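PDB 3D5L: regulatory protein RecX from Lactobacillus reuteri, which probably modulates the activity of the recombinase RecA, a role linked to DNA repair. Local coordinates for residues A[158-170]-A[188-202]. Residues are numbered along the deposited sequence; the frame is centred on the assembly and turned at random.
Sequences QAELAKKLALKLF and GLTTKGFSSSVYEMI
Ala162, Leu165 and Ala166 of helix 155-172 meet Leu189, Phe194 and Ile202 in the core of a three-helix, helix-turn-helix-like unit, the third such domain of RecX. Two knobs-into-holes placements define the tight part. Leu189 enters the hole formed by Ala162, Leu165, Ala166 and Leu169, with its CD1 3.5 Å from Leu165 CD2 as the two side chains run past each other in opposite directions. Ile202, from the short, weakly bonded helix of about 196-202, whose segment axis crosses that of 158-170 at -73°, fills the neighbouring hole of Ala159, Ala162, Lys163 and Ala166. Its CG1 lies between backbone N and carbonyl carbon (chi1 55°), and from there CD1 reaches to 3.7 Å from Ala162 CB.

Ala162 CB also makes a CH-pi contact with Phe194, standing 4.1 Å from the ring centroid and 13° off the ring normal. The turn between the helices delivers this ring: Gly193, at positive phi, closes helix 178-191 with a Schellman motif, and Phe194 N bonds back to Leu189 O, which also lies in the plane of the Phe194 ring at its edge. Lys192 N approaches that oxygen from the opposite face of the carbonyl plane.

The solvent side begins at Lys163, whose extended aliphatic chain crosses Ile202 CG2 while NZ goes on to a weak, long ion pair with Glu205. Packing is looser at exposed Met201, its SD 4.4 Å from Ala159 CB. The partly exposed Phe170 and Tyr199 barely meet: Tyr199 OH lies at the edge of the Phe170 ring, near its plane, 4.3 Å from Phe170 CZ.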
ATOM      1  N   GLN A 158       0.933  -7.622  25.339  1.00 23.55           N
ATOM      2  CA  GLN A 158       1.976  -6.657  25.673  1.00 24.03           C
ATOM      3  C   GLN A 158       2.918  -7.204  26.738  1.00 24.05           C
ATOM      4  O   GLN A 158       4.132  -7.161  26.576  1.00 24.34           O
ATOM      5  CB  GLN A 158       1.363  -5.353  26.184  1.00 24.36           C
ATOM      6  CG  GLN A 158       0.776  -4.453  25.113  1.00 26.82           C
ATOM      7  CD  GLN A 158       0.442  -3.077  25.653  1.00 28.92           C
ATOM      8  OE1 GLN A 158       1.327  -2.343  26.111  1.00 30.44           O
ATOM      9  NE2 GLN A 158      -0.839  -2.723  25.620  1.00 28.94           N
ATOM     10  N   ALA A 159       2.353  -7.706  27.832  1.00 23.21           N
ATOM     11  CA  ALA A 159       3.155  -8.252  28.919  1.00 24.07           C
ATOM     12  C   ALA A 159       3.906  -9.479  28.435  1.00 24.99           C
ATOM     13  O   ALA A 159       5.007  -9.773  28.888  1.00 25.91           O
ATOM     14  CB  ALA A 159       2.266  -8.622  30.105  1.00 21.26           C
ATOM     15  N   GLU A 160       3.300 -10.198  27.504  1.00 26.19           N
ATOM     16  CA  GLU A 160       3.915 -11.395  26.969  1.00 27.58           C
ATOM     17  C   GLU A 160       5.167 -11.028  26.164  1.00 27.51           C
ATOM     18  O   GLU A 160       6.239 -11.615  26.365  1.00 28.58           O
ATOM     19  CB  GLU A 160       2.903 -12.130  26.094  1.00 29.87           C
ATOM     20  CG  GLU A 160       3.227 -13.583  25.862  1.00 35.88           C
ATOM     21  CD  GLU A 160       4.575 -13.764  25.221  1.00 39.48           C
ATOM     22  OE1 GLU A 160       4.802 -13.131  24.167  1.00 43.18           O
ATOM     23  OE2 GLU A 160       5.406 -14.524  25.769  1.00 42.51           O
ATOM     24  N   LEU A 161       5.025 -10.057  25.262  1.00 23.93           N
ATOM     25  CA  LEU A 161       6.130  -9.599  24.420  1.00 23.13           C
ATOM     26  C   LEU A 161       7.162  -8.795  25.212  1.00 22.11           C
ATOM     27  O   LEU A 161       8.343  -8.782  24.865  1.00 19.11           O
ATOM     28  CB  LEU A 161       5.607  -8.730  23.267  1.00 21.21           C
ATOM     29  CG  LEU A 161       4.650  -9.370  22.259  1.00 22.02           C
ATOM     30  CD1 LEU A 161       4.327  -8.365  21.182  1.00 21.63           C
ATOM     31  CD2 LEU A 161       5.275 -10.612  21.644  1.00 20.21           C
ATOM     32  N   ALA A 162       6.703  -8.120  26.262  1.00 21.96           N
ATOM     33  CA  ALA A 162       7.574  -7.311  27.104  1.00 22.86           C
ATOM     34  C   ALA A 162       8.431  -8.166  28.048  1.00 24.27           C
ATOM     35  O   ALA A 162       9.602  -7.848  28.280  1.00 22.99           O
ATOM     36  CB  ALA A 162       6.749  -6.312  27.898  1.00 22.40           C
ATOM     37  N   LYS A 163       7.856  -9.235  28.599  1.00 25.22           N
ATOM     38  CA  LYS A 163       8.619 -10.120  29.484  1.00 26.14           C
ATOM     39  C   LYS A 163       9.772 -10.700  28.667  1.00 25.68           C
ATOM     40  O   LYS A 163      10.921 -10.722  29.114  1.00 25.58           O
ATOM     41  CB  LYS A 163       7.749 -11.269  30.008  1.00 27.33           C
ATOM     42  CG  LYS A 163       6.668 -10.862  30.991  1.00 32.83           C
ATOM     43  CD  LYS A 163       5.686 -12.014  31.259  1.00 36.42           C
ATOM     44  CE  LYS A 163       4.530 -11.561  32.161  1.00 38.73           C
ATOM     45  NZ  LYS A 163       3.482 -12.608  32.369  1.00 39.25           N
ATOM     46  N   LYS A 164       9.446 -11.159  27.461  1.00 22.62           N
ATOM     47  CA  LYS A 164      10.421 -11.741  26.552  1.00 23.40           C
ATOM     48  C   LYS A 164      11.539 -10.742  26.264  1.00 22.28           C
ATOM     49  O   LYS A 164      12.724 -11.064  26.382  1.00 23.69           O
ATOM     50  CB  LYS A 164       9.724 -12.159  25.251  1.00 25.27           C
ATOM     51  CG  LYS A 164      10.650 -12.602  24.143  1.00 28.45           C
ATOM     52  CD  LYS A 164      11.360 -13.904  24.469  1.00 34.05           C
ATOM     53  CE  LYS A 164      12.394 -14.242  23.388  1.00 36.08           C
ATOM     54  NZ  LYS A 164      11.804 -14.249  22.012  1.00 37.45           N
ATOM     55  N   LEU A 165      11.160  -9.526  25.894  1.00 20.50           N
ATOM     56  CA  LEU A 165      12.131  -8.474  25.606  1.00 20.45           C
ATOM     57  C   LEU A 165      12.956  -8.153  26.859  1.00 21.23           C
ATOM     58  O   LEU A 165      14.180  -8.056  26.796  1.00 20.35           O
ATOM     59  CB  LEU A 165      11.406  -7.210  25.127  1.00 17.73           C
ATOM     60  CG  LEU A 165      12.178  -5.905  24.926  1.00 16.40           C
ATOM     61  CD1 LEU A 165      13.139  -6.037  23.764  1.00 13.49           C
ATOM     62  CD2 LEU A 165      11.185  -4.767  24.673  1.00 18.00           C
ATOM     63  N   ALA A 166      12.277  -7.984  27.991  1.00 21.17           N
ATOM     64  CA  ALA A 166      12.952  -7.661  29.245  1.00 23.78           C
ATOM     65  C   ALA A 166      13.962  -8.738  29.642  1.00 24.97           C
ATOM     66  O   ALA A 166      15.053  -8.423  30.111  1.00 24.84           O
ATOM     67  CB  ALA A 166      11.926  -7.461  30.371  1.00 22.33           C
ATOM     68  N   LEU A 167      13.604 -10.004  29.453  1.00 25.28           N
ATOM     69  CA  LEU A 167      14.505 -11.091  29.804  1.00 25.64           C
ATOM     70  C   LEU A 167      15.720 -11.038  28.908  1.00 24.78           C
ATOM     71  O   LEU A 167      16.830 -11.363  29.319  1.00 24.75           O
ATOM     72  CB  LEU A 167      13.814 -12.450  29.649  1.00 27.52           C
ATOM     73  CG  LEU A 167      12.694 -12.774  30.643  1.00 29.96           C
ATOM     74  CD1 LEU A 167      12.265 -14.230  30.450  1.00 30.11           C
ATOM     75  CD2 LEU A 167      13.184 -12.549  32.079  1.00 29.76           C
ATOM     76  N   LYS A 168      15.490 -10.630  27.671  1.00 24.12           N
ATOM     77  CA  LYS A 168      16.544 -10.515  26.683  1.00 23.96           C
ATOM     78  C   LYS A 168      17.390  -9.279  27.003  1.00 23.80           C
ATOM     79  O   LYS A 168      18.599  -9.279  26.775  1.00 23.67           O
ATOM     80  CB  LYS A 168      15.915 -10.425  25.289  1.00 23.60           C
ATOM     81  CG  LYS A 168      16.855 -10.093  24.148  1.00 26.89           C
ATOM     82  CD  LYS A 168      16.132 -10.290  22.816  1.00 31.26           C
ATOM     83  CE  LYS A 168      16.830  -9.590  21.660  1.00 33.15           C
ATOM     84  NZ  LYS A 168      16.655  -8.106  21.694  1.00 33.00           N
ATOM     85  N   LEU A 169      16.757  -8.234  27.539  1.00 21.61           N
ATOM     86  CA  LEU A 169      17.480  -7.016  27.903  1.00 22.51           C
ATOM     87  C   LEU A 169      18.265  -7.243  29.199  1.00 21.44           C
ATOM     88  O   LEU A 169      19.365  -6.725  29.360  1.00 21.04           O
ATOM     89  CB  LEU A 169      16.513  -5.829  28.079  1.00 20.77           C
ATOM     90  CG  LEU A 169      15.724  -5.409  26.831  1.00 21.71           C
ATOM     91  CD1 LEU A 169      14.825  -4.231  27.161  1.00 24.25           C
ATOM     92  CD2 LEU A 169      16.673  -5.032  25.704  1.00 21.11           C
ATOM     93  N   PHE A 170      17.700  -8.026  30.114  1.00 21.44           N
ATOM     94  CA  PHE A 170      18.363  -8.307  31.381  1.00 23.11           C
ATOM     95  C   PHE A 170      19.600  -9.171  31.180  1.00 24.66           C
ATOM     96  O   PHE A 170      20.562  -9.090  31.955  1.00 24.82           O
ATOM     97  CB  PHE A 170      17.397  -8.985  32.356  1.00 22.11           C
ATOM     98  CG  PHE A 170      16.868  -8.060  33.414  1.00 23.78           C
ATOM     99  CD1 PHE A 170      17.713  -7.546  34.392  1.00 24.07           C
ATOM    100  CD2 PHE A 170      15.532  -7.679  33.421  1.00 26.36           C
ATOM    101  CE1 PHE A 170      17.238  -6.665  35.360  1.00 26.21           C
ATOM    102  CE2 PHE A 170      15.040  -6.792  34.391  1.00 26.59           C
ATOM    103  CZ  PHE A 170      15.895  -6.286  35.358  1.00 27.27           C
ATOM    104  N   GLY A 188      14.543   0.630  27.850  1.00 24.38           N
ATOM    105  CA  GLY A 188      14.479  -0.157  26.634  1.00 25.54           C
ATOM    106  C   GLY A 188      13.043  -0.479  26.250  1.00 26.94           C
ATOM    107  O   GLY A 188      12.664  -0.384  25.084  1.00 26.45           O
ATOM    108  N   LEU A 189      12.237  -0.867  27.230  1.00 25.42           N
ATOM    109  CA  LEU A 189      10.850  -1.186  26.959  1.00 25.82           C
ATOM    110  C   LEU A 189      10.104   0.048  26.464  1.00 25.33           C
ATOM    111  O   LEU A 189       9.315  -0.041  25.531  1.00 24.63           O
ATOM    112  CB  LEU A 189      10.167  -1.734  28.217  1.00 26.47           C
ATOM    113  CG  LEU A 189       9.832  -3.234  28.242  1.00 27.99           C
ATOM    114  CD1 LEU A 189      11.093  -4.072  28.059  1.00 26.18           C
ATOM    115  CD2 LEU A 189       9.153  -3.573  29.564  1.00 27.13           C
ATOM    116  N   THR A 190      10.364   1.200  27.072  1.00 25.46           N
ATOM    117  CA  THR A 190       9.675   2.420  26.667  1.00 26.59           C
ATOM    118  C   THR A 190      10.042   2.872  25.263  1.00 25.66           C
ATOM    119  O   THR A 190       9.187   3.368  24.529  1.00 26.32           O
ATOM    120  CB  THR A 190       9.931   3.591  27.649  1.00 27.73           C
ATOM    121  OG1 THR A 190      11.298   3.998  27.567  1.00 32.27           O
ATOM    122  CG2 THR A 190       9.618   3.169  29.078  1.00 28.25           C
ATOM    123  N   THR A 191      11.302   2.710  24.876  1.00 25.45           N
ATOM    124  CA  THR A 191      11.691   3.127  23.538  1.00 26.94           C
ATOM    125  C   THR A 191      11.191   2.101  22.526  1.00 26.14           C
ATOM    126  O   THR A 191      11.248   2.331  21.318  1.00 25.46           O
ATOM    127  CB  THR A 191      13.227   3.297  23.393  1.00 27.94           C
ATOM    128  OG1 THR A 191      13.856   2.013  23.311  1.00 30.26           O
ATOM    129  CG2 THR A 191      13.786   4.065  24.580  1.00 27.66           C
ATOM    130  N   LYS A 192      10.704   0.968  23.027  1.00 25.62           N
ATOM    131  CA  LYS A 192      10.163  -0.080  22.165  1.00 25.57           C
ATOM    132  C   LYS A 192       8.652   0.122  22.019  1.00 24.89           C
ATOM    133  O   LYS A 192       7.986  -0.624  21.305  1.00 24.29           O
ATOM    134  CB  LYS A 192      10.444  -1.464  22.745  1.00 26.19           C
ATOM    135  CG  LYS A 192      11.225  -2.383  21.810  1.00 28.74           C
ATOM    136  CD  LYS A 192      12.678  -1.940  21.681  1.00 29.62           C
ATOM    137  CE  LYS A 192      13.434  -2.738  20.621  1.00 30.04           C
ATOM    138  NZ  LYS A 192      12.957  -2.490  19.227  1.00 28.46           N
ATOM    139  N   GLY A 193       8.121   1.128  22.712  1.00 21.88           N
ATOM    140  CA  GLY A 193       6.704   1.426  22.617  1.00 22.04           C
ATOM    141  C   GLY A 193       5.828   0.954  23.759  1.00 22.72           C
ATOM    142  O   GLY A 193       4.596   1.063  23.686  1.00 23.42           O
ATOM    143  N   PHE A 194       6.446   0.431  24.814  1.00 21.10           N
ATOM    144  CA  PHE A 194       5.693  -0.057  25.966  1.00 22.42           C
ATOM    145  C   PHE A 194       5.578   1.030  27.033  1.00 24.52           C
ATOM    146  O   PHE A 194       6.568   1.660  27.396  1.00 26.61           O
ATOM    147  CB  PHE A 194       6.375  -1.298  26.552  1.00 20.70           C
ATOM    148  CG  PHE A 194       6.381  -2.497  25.627  1.00 18.20           C
ATOM    149  CD1 PHE A 194       5.247  -3.291  25.484  1.00 15.59           C
ATOM    150  CD2 PHE A 194       7.531  -2.846  24.928  1.00 16.53           C
ATOM    151  CE1 PHE A 194       5.262  -4.418  24.666  1.00 15.72           C
ATOM    152  CE2 PHE A 194       7.555  -3.969  24.108  1.00 16.96           C
ATOM    153  CZ  PHE A 194       6.419  -4.761  23.975  1.00 15.26           C
ATOM    154  N   SER A 195       4.366   1.244  27.533  1.00 26.85           N
ATOM    155  CA  SER A 195       4.111   2.260  28.551  1.00 28.97           C
ATOM    156  C   SER A 195       4.770   1.930  29.892  1.00 31.07           C
ATOM    157  O   SER A 195       5.146   0.784  30.154  1.00 30.38           O
ATOM    158  CB  SER A 195       2.603   2.437  28.749  1.00 27.09           C
ATOM    159  OG  SER A 195       2.009   1.236  29.211  1.00 29.59           O
ATOM    160  N   SER A 196       4.896   2.948  30.739  1.00 33.77           N
ATOM    161  CA  SER A 196       5.522   2.806  32.052  1.00 36.85           C
ATOM    162  C   SER A 196       4.880   1.732  32.913  1.00 36.63           C
ATOM    163  O   SER A 196       5.568   0.970  33.586  1.00 37.25           O
ATOM    164  CB  SER A 196       5.469   4.139  32.807  1.00 38.31           C
ATOM    165  OG  SER A 196       6.052   5.184  32.041  1.00 43.49           O
ATOM    166  N   SER A 197       3.556   1.682  32.890  1.00 37.01           N
ATOM    167  CA  SER A 197       2.809   0.718  33.688  1.00 38.05           C
ATOM    168  C   SER A 197       3.008  -0.743  33.302  1.00 38.30           C
ATOM    169  O   SER A 197       2.494  -1.635  33.981  1.00 38.76           O
ATOM    170  CB  SER A 197       1.320   1.061  33.643  1.00 35.97           C
ATOM    171  OG  SER A 197       0.899   1.275  32.308  1.00 39.66           O
ATOM    172  N   VAL A 198       3.746  -0.994  32.224  1.00 38.12           N
ATOM    173  CA  VAL A 198       3.985  -2.363  31.779  1.00 38.79           C
ATOM    174  C   VAL A 198       5.160  -2.980  32.519  1.00 38.97           C
ATOM    175  O   VAL A 198       5.163  -4.176  32.799  1.00 40.02           O
ATOM    176  CB  VAL A 198       4.260  -2.434  30.263  1.00 39.47           C
ATOM    177  CG1 VAL A 198       4.477  -3.885  29.836  1.00 38.44           C
ATOM    178  CG2 VAL A 198       3.090  -1.828  29.499  1.00 41.65           C
ATOM    179  N   TYR A 199       6.163  -2.168  32.828  1.00 38.85           N
ATOM    180  CA  TYR A 199       7.313  -2.676  33.558  1.00 39.68           C
ATOM    181  C   TYR A 199       6.822  -3.001  34.967  1.00 40.96           C
ATOM    182  O   TYR A 199       7.176  -4.027  35.543  1.00 40.34           O
ATOM    183  CB  TYR A 199       8.430  -1.630  33.615  1.00 37.38           C
ATOM    184  CG  TYR A 199       9.635  -2.108  34.391  1.00 35.65           C
ATOM    185  CD1 TYR A 199      10.390  -3.190  33.941  1.00 34.36           C
ATOM    186  CD2 TYR A 199       9.989  -1.519  35.607  1.00 36.17           C
ATOM    187  CE1 TYR A 199      11.461  -3.679  34.683  1.00 34.93           C
ATOM    188  CE2 TYR A 199      11.061  -2.004  36.360  1.00 36.25           C
ATOM    189  CZ  TYR A 199      11.791  -3.087  35.894  1.00 36.53           C
ATOM    190  OH  TYR A 199      12.832  -3.595  36.649  1.00 35.57           O
ATOM    191  N   GLU A 200       5.996  -2.111  35.507  1.00 43.63           N
ATOM    192  CA  GLU A 200       5.412  -2.282  36.832  1.00 46.36           C
ATOM    193  C   GLU A 200       4.287  -3.306  36.680  1.00 47.37           C
ATOM    194  O   GLU A 200       3.134  -3.045  37.028  1.00 49.10           O
ATOM    195  CB  GLU A 200       4.847  -0.943  37.327  1.00 48.16           C
ATOM    196  CG  GLU A 200       4.132  -0.998  38.685  1.00 52.26           C
ATOM    197  CD  GLU A 200       4.969  -0.445  39.833  1.00 54.13           C
ATOM    198  OE1 GLU A 200       4.519  -0.531  40.999  1.00 54.38           O
ATOM    199  OE2 GLU A 200       6.071   0.087  39.569  1.00 55.17           O
ATOM    200  N   MET A 201       4.622  -4.470  36.139  1.00 48.28           N
ATOM    201  CA  MET A 201       3.632  -5.516  35.932  1.00 49.22           C
ATOM    202  C   MET A 201       4.344  -6.818  35.621  1.00 48.47           C
ATOM    203  O   MET A 201       3.807  -7.908  35.822  1.00 47.70           O
ATOM    204  CB  MET A 201       2.713  -5.139  34.765  1.00 51.39           C
ATOM    205  CG  MET A 201       1.581  -6.128  34.508  1.00 54.93           C
ATOM    206  SD  MET A 201       0.647  -5.766  32.994  1.00 58.05           S
ATOM    207  CE  MET A 201      -0.460  -4.475  33.586  1.00 57.99           C
ATOM    208  N   ILE A 202       5.568  -6.691  35.129  1.00 48.08           N
ATOM    209  CA  ILE A 202       6.362  -7.851  34.764  1.00 47.41           C
ATOM    210  C   ILE A 202       7.679  -7.890  35.522  1.00 47.84           C
ATOM    211  O   ILE A 202       8.423  -8.859  35.423  1.00 47.44           O
ATOM    212  CB  ILE A 202       6.659  -7.842  33.251  1.00 46.71           C
ATOM    213  CG1 ILE A 202       7.314  -6.515  32.865  1.00 44.18           C
ATOM    214  CG2 ILE A 202       5.369  -8.062  32.470  1.00 45.24           C
ATOM    215  CD1 ILE A 202       7.785  -6.456  31.439  1.00 45.04           C
TER